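Local coordinates for p800 reaction center core protein (Heliobacterium modesticaldum, PDB 5V8K) that forms the core of the homodimeric photosynthetic reaction center, holding bacteriochlorophyll g and binding a [4Fe-4S] cluster, at residues 221-226 with 489-494; 233-238 with 258-263. All coordinates share one frame; numbering follows the deposited sequence.

Contact 1: 221-226 with 489-494. With GBF (Bacteriochlorophyll g), chain Y.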
loop_
_atom_site.group_PDB
_atom_site.type_symbol
_atom_site.label_atom_id
_atom_site.label_comp_id
_atom_site.label_asym_id
_atom_site.label_seq_id
_atom_site.Cartn_x
_atom_site.Cartn_y
_atom_site.Cartn_z
ATOM N N ALA A 221 2.926 27.268 -17.450
ATOM C CA ALA A 221 3.122 28.710 -17.348
ATOM C C ALA A 221 3.586 29.114 -15.943
ATOM O O ALA A 221 4.377 30.045 -15.782
ATOM C CB ALA A 221 1.835 29.440 -17.717
ATOM N N MET A 222 3.107 28.429 -14.915
ATOM C CA MET A 222 3.549 28.754 -13.563
ATOM C C MET A 222 5.022 28.448 -13.329
ATOM O O MET A 222 5.624 29.035 -12.425
ATOM C CB MET A 222 2.699 27.997 -12.537
ATOM C CG MET A 222 1.298 28.493 -12.395
ATOM S SD MET A 222 0.341 27.483 -11.229
ATOM C CE MET A 222 -1.184 28.442 -11.027
ATOM N N ILE A 223 5.603 27.503 -14.075
ATOM C CA ILE A 223 7.038 27.245 -13.992
ATOM C C ILE A 223 7.821 28.260 -14.822
ATOM O O ILE A 223 8.907 28.695 -14.426
ATOM C CB ILE A 223 7.341 25.806 -14.446
ATOM C CG1 ILE A 223 6.677 24.792 -13.510
ATOM C CG2 ILE A 223 8.869 25.550 -14.545
ATOM C CD1 ILE A 223 6.752 23.373 -14.087
ATOM N N ILE A 224 7.300 28.617 -15.989
ATOM C CA ILE A 224 8.058 29.339 -17.002
ATOM C C ILE A 224 7.864 30.845 -16.877
ATOM O O ILE A 224 8.818 31.604 -17.022
ATOM C CB ILE A 224 7.664 28.821 -18.403
ATOM C CG1 ILE A 224 8.135 27.371 -18.566
ATOM C CG2 ILE A 224 8.275 29.666 -19.496
ATOM C CD1 ILE A 224 7.590 26.666 -19.787
ATOM N N TRP A 225 6.649 31.308 -16.573
ATOM C CA TRP A 225 6.346 32.745 -16.501
ATOM C C TRP A 225 6.402 33.132 -15.028
ATOM O O TRP A 225 5.403 33.088 -14.305
ATOM C CB TRP A 225 5.000 33.054 -17.153
ATOM C CG TRP A 225 4.559 34.505 -17.102
ATOM C CD1 TRP A 225 3.336 34.970 -16.711
ATOM C CD2 TRP A 225 5.329 35.664 -17.466
ATOM N NE1 TRP A 225 3.289 36.339 -16.826
ATOM C CE2 TRP A 225 4.496 36.788 -17.290
ATOM C CE3 TRP A 225 6.622 35.852 -17.952
ATOM C CZ2 TRP A 225 4.929 38.088 -17.541
ATOM C CZ3 TRP A 225 7.050 37.138 -18.222
ATOM C CH2 TRP A 225 6.210 38.248 -17.997
ATOM N N GLN A 226 7.604 33.488 -14.579
ATOM C CA GLN A 226 7.880 33.733 -13.166
ATOM C C GLN A 226 8.132 35.205 -12.851
ATOM O O GLN A 226 8.678 35.534 -11.798
ATOM C CB GLN A 226 9.057 32.860 -12.729
ATOM C CG GLN A 226 8.587 31.540 -12.091
ATOM C CD GLN A 226 7.744 31.756 -10.859
ATOM O OE1 GLN A 226 8.132 32.480 -9.948
ATOM N NE2 GLN A 226 6.567 31.136 -10.833
ATOM N N ASN A 489 17.395 25.719 -17.220
ATOM C CA ASN A 489 16.061 25.244 -16.874
ATOM C C ASN A 489 15.313 26.270 -16.024
ATOM O O ASN A 489 15.703 26.508 -14.870
ATOM C CB ASN A 489 16.136 23.911 -16.148
ATOM C CG ASN A 489 14.797 23.301 -15.994
ATOM O OD1 ASN A 489 13.785 24.000 -16.077
ATOM N ND2 ASN A 489 14.757 21.984 -15.818
ATOM N N PRO A 490 14.231 26.876 -16.530
ATOM C CA PRO A 490 13.465 27.839 -15.712
ATOM C C PRO A 490 12.981 27.286 -14.374
ATOM O O PRO A 490 12.703 28.071 -13.453
ATOM C CB PRO A 490 12.280 28.218 -16.606
ATOM C CG PRO A 490 12.607 27.740 -17.984
ATOM C CD PRO A 490 13.766 26.804 -17.926
ATOM N N LEU A 491 12.879 25.973 -14.238
ATOM C CA LEU A 491 12.494 25.376 -12.962
ATOM C C LEU A 491 13.460 25.722 -11.837
ATOM O O LEU A 491 13.115 25.552 -10.663
ATOM C CB LEU A 491 12.422 23.848 -13.091
ATOM C CG LEU A 491 11.978 23.034 -11.887
ATOM C CD1 LEU A 491 10.561 23.387 -11.527
ATOM C CD2 LEU A 491 12.043 21.575 -12.197
ATOM N N HIS A 492 14.694 26.113 -12.162
ATOM C CA HIS A 492 15.640 26.405 -11.087
ATOM C C HIS A 492 15.217 27.619 -10.266
ATOM O O HIS A 492 15.680 27.765 -9.129
ATOM C CB HIS A 492 17.047 26.580 -11.645
ATOM C CG HIS A 492 17.339 27.952 -12.150
ATOM N ND1 HIS A 492 17.127 28.319 -13.463
ATOM C CD2 HIS A 492 17.846 29.045 -11.529
ATOM C CE1 HIS A 492 17.466 29.587 -13.622
ATOM N NE2 HIS A 492 17.911 30.047 -12.466
ATOM N N GLN A 493 14.348 28.479 -10.820
ATOM C CA GLN A 493 13.708 29.559 -10.054
ATOM C C GLN A 493 12.886 29.040 -8.872
ATOM O O GLN A 493 12.746 29.732 -7.857
ATOM C CB GLN A 493 12.773 30.369 -10.948
ATOM C CG GLN A 493 13.453 31.237 -11.940
ATOM C CD GLN A 493 14.124 32.416 -11.265
ATOM O OE1 GLN A 493 13.453 33.309 -10.732
ATOM N NE2 GLN A 493 15.453 32.408 -11.245
ATOM N N LEU A 494 12.305 27.854 -9.001
ATOM C CA LEU A 494 11.424 27.292 -7.980
ATOM C C LEU A 494 12.070 26.209 -7.127
ATOM O O LEU A 494 11.686 26.047 -5.960
ATOM C CB LEU A 494 10.170 26.709 -8.641
ATOM C CG LEU A 494 9.466 27.510 -9.727
ATOM C CD1 LEU A 494 8.250 26.699 -10.124
ATOM C CD2 LEU A 494 9.040 28.849 -9.198
HETATM MG MG GBF Y . 8.983 20.926 -21.577
HETATM C CHA GBF Y . 10.316 24.087 -20.956
HETATM C CHB GBF Y . 10.382 19.889 -18.732
HETATM C CHC GBF Y . 7.038 18.115 -21.987
HETATM C CHD GBF Y . 6.954 22.560 -24.074
HETATM N NA GBF Y . 10.117 21.784 -20.179
HETATM C C1A GBF Y . 10.775 22.946 -20.109
HETATM C C2A GBF Y . 11.494 23.258 -18.820
HETATM C C3A GBF Y . 11.782 21.831 -18.408
HETATM C C4A GBF Y . 10.688 21.137 -19.140
HETATM C CMA GBF Y . 13.158 21.380 -18.937
HETATM C CAA GBF Y . 10.804 24.066 -17.709
HETATM C CBA GBF Y . 9.347 23.672 -17.528
HETATM C CGA GBF Y . 9.159 22.421 -16.695
HETATM O O1A GBF Y . 9.908 22.093 -15.797
HETATM O O2A GBF Y . 7.947 21.661 -16.874
HETATM N NB GBF Y . 8.734 19.248 -20.474
HETATM C C1B GBF Y . 9.435 18.945 -19.373
HETATM C C2B GBF Y . 9.048 17.671 -18.965
HETATM C C3B GBF Y . 8.123 17.190 -19.870
HETATM C C4B GBF Y . 7.970 18.189 -20.838
HETATM C CMB GBF Y . 9.524 16.921 -17.746
HETATM C CAB GBF Y . 7.532 15.854 -19.670
HETATM C CBB GBF Y . 6.553 15.265 -20.278
HETATM N NC GBF Y . 7.384 20.478 -22.753
HETATM C C1C GBF Y . 6.760 19.299 -22.828
HETATM C C2C GBF Y . 5.660 18.964 -23.767
HETATM C C3C GBF Y . 5.740 20.345 -24.277
HETATM C C4C GBF Y . 6.714 21.158 -23.710
HETATM C CMC GBF Y . 6.175 17.876 -24.726
HETATM C CAC GBF Y . 4.862 20.878 -25.347
HETATM C CBC GBF Y . 3.796 20.047 -25.992
HETATM N ND GBF Y . 8.627 22.740 -22.386
HETATM C C1D GBF Y . 7.912 23.359 -23.308
HETATM C C2D GBF Y . 8.061 24.936 -23.622
HETATM C C3D GBF Y . 9.017 25.001 -22.629
HETATM C C4D GBF Y . 9.349 23.822 -21.922
HETATM C CMD GBF Y . 7.474 25.958 -24.544
HETATM C CAD GBF Y . 9.987 26.033 -22.229
HETATM O OBD GBF Y . 9.973 27.306 -22.279
HETATM C CBD GBF Y . 10.784 25.479 -21.093
HETATM C CGD GBF Y . 12.234 25.524 -21.445
HETATM O O1D GBF Y . 12.792 24.611 -22.070
HETATM O O2D GBF Y . 12.960 26.702 -21.082
HETATM C CED GBF Y . 14.325 26.747 -21.477
HETATM C C1 GBF Y . 7.723 20.478 -16.112
HETATM C C2 GBF Y . 6.273 20.133 -16.221
HETATM C C3 GBF Y . 5.792 19.009 -15.689
HETATM C C4 GBF Y . 6.715 18.052 -15.015
HETATM C C5 GBF Y . 4.318 18.703 -15.795
HETATM C C6 GBF Y . 4.109 17.576 -16.827
HETATM C C7 GBF Y . 2.649 17.154 -16.892
HETATM C C8 GBF Y . 2.029 16.852 -18.057
HETATM C C9 GBF Y . 2.755 16.888 -19.381
HETATM C C10 GBF Y . 0.591 16.394 -18.105
HETATM C C11 GBF Y . -0.370 17.168 -17.276
HETATM C C12 GBF Y . -1.807 16.865 -17.651
HETATM C C13 GBF Y . -2.825 17.601 -17.166
HETATM C C14 GBF Y . -4.223 17.263 -17.573
HETATM C C15 GBF Y . -2.591 18.758 -16.212
HETATM O O HOH W 1 10.926 30.114 -13.792
#

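Contact 2: 233-238 with 258-263. With GBF (Bacteriochlorophyll g), chain V.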
loop_
_atom_site.group_PDB
_atom_site.type_symbol
_atom_site.label_atom_id
_atom_site.label_comp_id
_atom_site.label_asym_id
_atom_site.label_seq_id
_atom_site.Cartn_x
_atom_site.Cartn_y
_atom_site.Cartn_z
ATOM N N GLY A 233 5.615 34.777 -10.297
ATOM C CA GLY A 233 6.637 35.127 -9.315
ATOM C C GLY A 233 6.108 35.882 -8.105
ATOM O O GLY A 233 6.855 36.081 -7.131
ATOM N N PHE A 234 4.850 36.319 -8.133
ATOM C CA PHE A 234 4.353 37.025 -6.958
ATOM C C PHE A 234 4.282 36.087 -5.767
ATOM O O PHE A 234 4.330 36.541 -4.631
ATOM C CB PHE A 234 2.984 37.665 -7.234
ATOM C CG PHE A 234 1.842 36.677 -7.364
ATOM C CD1 PHE A 234 1.136 36.283 -6.231
ATOM C CD2 PHE A 234 1.466 36.157 -8.610
ATOM C CE1 PHE A 234 0.098 35.402 -6.299
ATOM C CE2 PHE A 234 0.377 35.246 -8.711
ATOM C CZ PHE A 234 -0.301 34.858 -7.554
ATOM N N MET A 235 4.214 34.785 -6.009
ATOM C CA MET A 235 4.192 33.816 -4.917
ATOM C C MET A 235 5.572 33.606 -4.314
ATOM O O MET A 235 5.672 33.332 -3.114
ATOM C CB MET A 235 3.619 32.486 -5.401
ATOM C CG MET A 235 2.104 32.425 -5.409
ATOM S SD MET A 235 1.525 30.857 -6.119
ATOM C CE MET A 235 1.475 31.218 -7.880
ATOM N N ARG A 236 6.640 33.760 -5.102
ATOM C CA ARG A 236 7.990 33.773 -4.527
ATOM C C ARG A 236 8.196 35.025 -3.680
ATOM O O ARG A 236 8.696 34.953 -2.554
ATOM C CB ARG A 236 9.071 33.725 -5.620
ATOM C CG ARG A 236 9.229 32.420 -6.390
ATOM C CD ARG A 236 10.439 32.502 -7.369
ATOM N NE ARG A 236 10.194 33.456 -8.452
ATOM C CZ ARG A 236 10.741 34.667 -8.549
ATOM N NH1 ARG A 236 11.612 35.083 -7.646
ATOM N NH2 ARG A 236 10.420 35.464 -9.563
ATOM N N GLU A 237 7.841 36.186 -4.231
ATOM C CA GLU A 237 8.093 37.458 -3.555
ATOM C C GLU A 237 7.290 37.574 -2.275
ATOM O O GLU A 237 7.814 37.992 -1.245
ATOM C CB GLU A 237 7.745 38.610 -4.489
ATOM C CG GLU A 237 8.593 38.661 -5.744
ATOM C CD GLU A 237 9.791 39.521 -5.590
ATOM O OE1 GLU A 237 10.892 38.929 -5.522
ATOM O OE2 GLU A 237 9.627 40.770 -5.534
ATOM N N TYR A 238 6.005 37.218 -2.318
ATOM C CA TYR A 238 5.202 37.303 -1.110
ATOM C C TYR A 238 5.846 36.536 0.044
ATOM O O TYR A 238 5.940 37.042 1.170
ATOM C CB TYR A 238 3.772 36.810 -1.374
ATOM C CG TYR A 238 3.033 36.552 -0.108
ATOM C CD1 TYR A 238 2.581 37.598 0.669
ATOM C CD2 TYR A 238 2.856 35.267 0.349
ATOM C CE1 TYR A 238 1.932 37.366 1.883
ATOM C CE2 TYR A 238 2.216 35.017 1.542
ATOM C CZ TYR A 238 1.740 36.066 2.299
ATOM O OH TYR A 238 1.113 35.832 3.503
ATOM N N LEU A 258 8.278 27.557 -2.953
ATOM C CA LEU A 258 7.341 26.861 -2.072
ATOM C C LEU A 258 5.895 27.024 -2.513
ATOM O O LEU A 258 5.211 26.040 -2.809
ATOM C CB LEU A 258 7.497 27.350 -0.631
ATOM C CG LEU A 258 6.613 26.676 0.428
ATOM C CD1 LEU A 258 7.063 25.262 0.750
ATOM C CD2 LEU A 258 6.590 27.543 1.679
ATOM N N LEU A 259 5.400 28.271 -2.531
ATOM C CA LEU A 259 3.978 28.486 -2.775
ATOM C C LEU A 259 3.630 28.259 -4.236
ATOM O O LEU A 259 2.534 27.780 -4.535
ATOM C CB LEU A 259 3.551 29.891 -2.363
ATOM C CG LEU A 259 3.804 30.279 -0.907
ATOM C CD1 LEU A 259 3.286 31.672 -0.655
ATOM C CD2 LEU A 259 3.113 29.266 0.027
ATOM N N VAL A 260 4.548 28.598 -5.144
ATOM C CA VAL A 260 4.306 28.333 -6.554
ATOM C C VAL A 260 4.062 26.834 -6.763
ATOM O O VAL A 260 3.145 26.422 -7.478
ATOM C CB VAL A 260 5.477 28.822 -7.417
ATOM C CG1 VAL A 260 5.138 28.636 -8.896
ATOM C CG2 VAL A 260 5.823 30.254 -7.138
ATOM N N LYS A 261 4.904 26.003 -6.168
ATOM C CA LYS A 261 4.752 24.567 -6.366
ATOM C C LYS A 261 3.503 24.012 -5.692
ATOM O O LYS A 261 2.964 23.011 -6.173
ATOM C CB LYS A 261 6.015 23.848 -5.910
ATOM C CG LYS A 261 7.137 24.141 -6.836
ATOM C CD LYS A 261 8.431 23.500 -6.431
ATOM C CE LYS A 261 9.012 24.151 -5.250
ATOM N NZ LYS A 261 10.264 23.504 -4.818
ATOM N N GLN A 262 2.991 24.656 -4.639
ATOM C CA GLN A 262 1.685 24.256 -4.107
ATOM C C GLN A 262 0.579 24.553 -5.114
ATOM O O GLN A 262 -0.297 23.711 -5.356
ATOM C CB GLN A 262 1.394 24.955 -2.784
ATOM C CG GLN A 262 2.174 24.391 -1.615
ATOM C CD GLN A 262 2.169 25.308 -0.377
ATOM O OE1 GLN A 262 1.201 26.013 -0.111
ATOM N NE2 GLN A 262 3.234 25.261 0.389
ATOM N N ALA A 263 0.632 25.717 -5.751
ATOM C CA ALA A 263 -0.351 26.043 -6.774
ATOM C C ALA A 263 -0.248 25.093 -7.957
ATOM O O ALA A 263 -1.261 24.702 -8.552
ATOM C CB ALA A 263 -0.157 27.465 -7.252
HETATM MG MG GBF V . -6.780 28.309 -10.816
HETATM C CHA GBF V . -4.914 30.882 -9.305
HETATM C CHB GBF V . -7.902 27.459 -7.815
HETATM C CHC GBF V . -9.126 26.528 -12.536
HETATM C CHD GBF V . -5.905 29.916 -13.934
HETATM N NA GBF V . -6.469 28.991 -8.956
HETATM C C1A GBF V . -5.704 29.956 -8.429
HETATM C C2A GBF V . -5.638 30.139 -6.922
HETATM C C3A GBF V . -6.414 28.895 -6.511
HETATM C C4A GBF V . -6.956 28.419 -7.845
HETATM C CMA GBF V . -5.563 27.797 -5.915
HETATM C CAA GBF V . -6.239 31.418 -6.311
HETATM C CBA GBF V . -7.726 31.616 -6.577
HETATM C CGA GBF V . -7.972 32.323 -7.866
HETATM O O1A GBF V . -7.192 33.179 -8.243
HETATM O O2A GBF V . -9.109 31.957 -8.689
HETATM N NB GBF V . -8.346 27.177 -10.223
HETATM C C1B GBF V . -8.621 26.829 -8.963
HETATM C C2B GBF V . -9.666 25.896 -8.998
HETATM C C3B GBF V . -9.992 25.675 -10.324
HETATM C C4B GBF V . -9.126 26.485 -11.058
HETATM C CMB GBF V . -10.327 25.251 -7.807
HETATM C CAB GBF V . -11.032 24.763 -10.873
HETATM C CBB GBF V . -11.729 23.823 -10.266
HETATM N NC GBF V . -7.323 28.226 -12.784
HETATM C C1C GBF V . -8.277 27.460 -13.306
HETATM C C2C GBF V . -8.640 27.396 -14.750
HETATM C C3C GBF V . -7.667 28.452 -14.991
HETATM C C4C GBF V . -6.924 28.871 -13.893
HETATM C CMC GBF V . -8.138 26.041 -15.256
HETATM C CAC GBF V . -7.446 29.019 -16.330
HETATM C CBC GBF V . -8.253 28.551 -17.520
HETATM N ND GBF V . -5.774 29.918 -11.547
HETATM C C1D GBF V . -5.385 30.467 -12.686
HETATM C C2D GBF V . -4.328 31.671 -12.798
HETATM C C3D GBF V . -4.263 31.685 -11.400
HETATM C C4D GBF V . -5.072 30.739 -10.681
HETATM C CMD GBF V . -3.715 32.437 -13.935
HETATM C CAD GBF V . -3.523 32.462 -10.369
HETATM O OBD GBF V . -2.729 33.471 -10.387
HETATM C CBD GBF V . -4.045 32.053 -9.029
HETATM C CGD GBF V . -2.962 31.714 -8.061
HETATM O O1D GBF V . -2.058 30.956 -8.311
HETATM O O2D GBF V . -2.988 32.274 -6.745
HETATM C CED GBF V . -1.952 31.939 -5.822
HETATM C C1 GBF V . -9.443 32.806 -9.793
HETATM C C2 GBF V . -10.708 32.354 -10.512
HETATM C C3 GBF V . -10.681 31.355 -11.414
HETATM C C4 GBF V . -9.371 30.698 -11.728
HETATM C C5 GBF V . -11.912 30.873 -12.164
HETATM C C6 GBF V . -13.231 31.056 -11.404
HETATM C C7 GBF V . -14.431 30.923 -12.327
HETATM C C8 GBF V . -15.661 30.636 -11.855
HETATM C C9 GBF V . -15.882 30.430 -10.393
HETATM C C10 GBF V . -16.858 30.534 -12.766
HETATM C C11 GBF V . -16.790 29.249 -13.559
HETATM C C12 GBF V . -17.495 29.485 -14.863
HETATM C C13 GBF V . -17.292 28.687 -15.915
HETATM C C14 GBF V . -16.356 27.505 -15.821
HETATM C C15 GBF V . -18.044 28.970 -17.194
HETATM O O HOH W 2 6.969 30.667 -3.044
#

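Contact 1: 221-226 with 489-494
Ile223 and Leu494 meet at about a right angle. Leu494 CD1 lies 4.2 Å from Ile223 CG1, and it also touches the backbone of Ile223 at CA. The other branch, CD2, turns to Gln226 and presses on its amide, with Leu494 CD2 3.6 Å from Gln226 CD. Gln226 is bent at chi2 (-60°), and its amide folds back to the end of helix 200-224. There Gln226 NE2 donates to Met222 O at 2.8 Å, tilted only 15° from the plane of that carbonyl, while Gln226 OE1 accepts from Arg236 NE. Both polar ends of this buried amide are thus held, and its rotation is fixed. On Ile223 the CG2 methyl is anti to the backbone N and faces Leu491, with Ile223 CG2 4.1 Å from Leu491 CD1. No direct hydrogen bond joins the segments. A water bridges them instead, donating to both Ile223 O and Pro490 O. Asn489 makes an Asx turn at the start of the 3-10 segment 490-493, where Asn489 OD1 accepts from Leu491 N at 2.8 Å, the donor above the carbonyl plane. A bacteriochlorophyll g borders the contact. Ile224 CD1 lies 3.5 Å from its CAD, and Pro490 CD is 3.3 Å from its ester oxygen O2D. Here the end of a predicted transmembrane helix and an Asx-turn loop together form part of the wall of a bacteriochlorophyll g pocket.

Contact 2: 233-238 with 258-263
Leu259 packs on Met235 and Tyr238 in an inclined, roughly antiparallel helix pair beside a bacteriochlorophyll g. The N-to-C directions of 234-238 and 258-263 differ by 139°, and the axes of these short segments approach to 8.1 Å. The backbone N of Leu259 donates to a water that in turn donates to Met235 O. Leu259 CB sits against Met235 CB, and Leu259 CD1 meets the edge of the Tyr238 ring, near the ring plane, 3.8 Å from Tyr238 CD2. Next, Val260 CG2 comes 3.6 Å from Met235 CB, and the same methyl touches Arg236 CG. The Val260 and Arg236 side chains lie side by side and point the same way. One turn after Leu259, Ala263 CB meets Met235 SD at 4.0 Å. Met235 is bent at chi3 (-87°), which directs CE to the pigment. An alanine at Met235 would keep the CB contacts with Leu259 and Val260 but, without SD and CE, would probably leave a gap beside the Leu259 carbonyl, Ala263 CB and the pigment ester. Phe234, beside Met235 on helix 234-240, meets the same ester, its ring edge turned to the methyl CED. Met235 CE stands 3.6 Å from the pigment carbonyl oxygen O1D.

Following the chain from the N terminus, helix 200-224 ends within 221-226, the first half of contact 1. Soon after comes helix 234-240, and a connection that includes helix 246-254 leads to the start of helix 258-291. Contact 2 closes this loop, with 19 residues between its segments. The chain returns to contact 1 only at 489-494, after 262 intervening residues, so the small loop lies within the large one. The two contacts touch. Gln226 of contact 1 and Arg236 of contact 2 share a bond, and Lys261 NZ, which also forms a salt bridge with Asp460, reaches Leu494 O. Together they join three helices and the loop before helix 502-513.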